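Local coordinates for protein ofchtiv-allosamidin (Ostrinia furnacalis, PDB 6JMB) that probably hydrolyses chitin as a group IV insect chitinase of glycosyl hydrolase family 18, and binds the inhibitor allosamidin in its active site, at residues Thr253-Ser257 with Ser268-Leu273. Sequence-based numbering, arbitrary orientation.
Sequences TFQLS and SNGAGL
Gln255 and Asn269 lie side by side and point the same way across a short antiparallel pairing, in which the C-terminal end of strand 243-256, which runs on from the family 18 TIM barrel, meets the returning chain 268-273. Their amide planes are turned 61° apart: Asn269 ND2 gives OE1 of Gln255 a 3.0 Å bond that stays in the plane of its own amide yet reaches the oxygen from above the carbonyl plane, off the lone pairs. Gln255 CG stands anti to the backbone N (chi1 178°) and the chain runs on extended, which carries the amide out beside that of Asn269. A water 2.7 Å from OE1 of Gln255 donates to it and also to Ala271 O, giving that oxygen two donors.

In the backbone beside them, Asn269 N bonds Gln255 O at 2.7 Å with an almost straight N-H...O angle, and Gln255 N reaches Gly270 O at 2.9 Å. The side chain of Phe254 sets off away from 268-273, yet its ring edge, at CD2, has Ser268 OG in plane 3.6 Å away, while the ring itself meets that of Trp318 nearly at right angles. Gly272, without a side chain, lets the backbones close to 3.9 Å between its CA and that of Phe254. Gly272 N makes a weak 3.0 Å bond to Thr253 O, and a water that accepts from Leu273 N donates to Phe254 O. With chi1 at 74°, Thr253 OG1 sits between its backbone N and carbonyl carbon and donates in plane to a lone pair of Leu273 O, 2.7 Å away.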
loop_
_atom_site.group_PDB
_atom_site.type_symbol
_atom_site.label_atom_id
_atom_site.label_comp_id
_atom_site.label_asym_id
_atom_site.label_seq_id
_atom_site.Cartn_x
_atom_site.Cartn_y
_atom_site.Cartn_z
ATOM N N THR A 253 -6.052 14.916 0.944
ATOM C CA THR A 253 -6.680 16.215 0.744
ATOM C C THR A 253 -6.814 16.960 2.065
ATOM O O THR A 253 -7.044 16.362 3.124
ATOM C CB THR A 253 -8.057 16.088 0.069
ATOM O OG1 THR A 253 -9.004 15.585 1.015
ATOM C CG2 THR A 253 -8.003 15.149 -1.139
ATOM N N PHE A 254 -6.677 18.283 1.973
ATOM C CA PHE A 254 -6.588 19.162 3.128
ATOM C C PHE A 254 -7.471 20.384 2.901
ATOM O O PHE A 254 -7.747 20.778 1.765
ATOM C CB PHE A 254 -5.160 19.701 3.310
ATOM C CG PHE A 254 -4.108 18.653 3.548
ATOM C CD1 PHE A 254 -3.653 17.845 2.513
ATOM C CD2 PHE A 254 -3.525 18.518 4.804
ATOM C CE1 PHE A 254 -2.658 16.897 2.737
ATOM C CE2 PHE A 254 -2.529 17.574 5.031
ATOM C CZ PHE A 254 -2.098 16.766 3.994
ATOM N N GLN A 255 -7.887 20.998 4.012
ATOM C CA GLN A 255 -8.522 22.314 4.030
ATOM C C GLN A 255 -7.478 23.292 4.552
ATOM O O GLN A 255 -7.067 23.201 5.712
ATOM C CB GLN A 255 -9.736 22.297 4.960
ATOM C CG GLN A 255 -10.444 23.639 5.079
ATOM C CD GLN A 255 -11.475 23.670 6.196
ATOM O OE1 GLN A 255 -11.367 22.946 7.185
ATOM N NE2 GLN A 255 -12.488 24.516 6.037
ATOM N N LEU A 256 -7.036 24.215 3.702
ATOM C CA LEU A 256 -6.040 25.190 4.121
ATOM C C LEU A 256 -6.588 26.097 5.218
ATOM O O LEU A 256 -7.776 26.421 5.255
ATOM C CB LEU A 256 -5.629 26.055 2.934
ATOM C CG LEU A 256 -4.816 25.349 1.849
ATOM C CD1 LEU A 256 -4.750 26.211 0.589
ATOM C CD2 LEU A 256 -3.421 25.008 2.361
ATOM N N SER A 257 -5.698 26.505 6.128
ATOM C CA SER A 257 -6.078 27.521 7.104
ATOM C C SER A 257 -6.279 28.876 6.438
ATOM O O SER A 257 -7.198 29.618 6.799
ATOM C CB SER A 257 -5.026 27.622 8.202
ATOM O OG SER A 257 -4.914 26.398 8.907
ATOM N N SER A 268 -2.953 23.839 7.948
ATOM C CA SER A 268 -4.179 23.192 7.525
ATOM C C SER A 268 -5.162 23.155 8.690
ATOM O O SER A 268 -4.765 23.159 9.861
ATOM C CB SER A 268 -3.884 21.756 7.070
ATOM O OG SER A 268 -5.081 21.010 6.909
ATOM N N ASN A 269 -6.451 23.129 8.359
ATOM C CA ASN A 269 -7.514 23.046 9.354
ATOM C C ASN A 269 -8.121 21.653 9.464
ATOM O O ASN A 269 -8.965 21.429 10.340
ATOM C CB ASN A 269 -8.609 24.079 9.043
ATOM C CG ASN A 269 -9.574 24.285 10.204
ATOM O OD1 ASN A 269 -9.167 24.661 11.303
ATOM N ND2 ASN A 269 -10.857 24.056 9.957
ATOM N N GLY A 270 -7.719 20.721 8.614
ATOM C CA GLY A 270 -8.223 19.369 8.663
ATOM C C GLY A 270 -8.369 18.797 7.271
ATOM O O GLY A 270 -7.779 19.293 6.312
ATOM N N ALA A 271 -9.165 17.738 7.183
ATOM C CA ALA A 271 -9.332 17.008 5.935
ATOM C C ALA A 271 -10.086 17.842 4.912
ATOM O O ALA A 271 -10.932 18.680 5.247
ATOM C CB ALA A 271 -10.064 15.690 6.188
ATOM N N GLY A 272 -9.766 17.603 3.649
ATOM C CA GLY A 272 -10.321 18.321 2.526
ATOM C C GLY A 272 -11.374 17.525 1.782
ATOM O O GLY A 272 -12.160 16.773 2.372
ATOM N N LEU A 273 -11.385 17.680 0.464
ATOM C CA LEU A 273 -12.458 17.104 -0.325
ATOM C C LEU A 273 -12.389 15.579 -0.348
ATOM O O LEU A 273 -11.376 14.955 -0.022
ATOM C CB LEU A 273 -12.473 17.689 -1.743
ATOM C CG LEU A 273 -11.353 17.389 -2.760
ATOM C CD1 LEU A 273 -11.403 15.982 -3.365
ATOM C CD2 LEU A 273 -11.480 18.433 -3.864
HETATM O O HOH W 1 -9.327 19.527 -0.422
HETATM O O HOH W 2 -11.620 20.236 7.366
HETATM O O HOH W 3 -4.701 25.310 11.205
#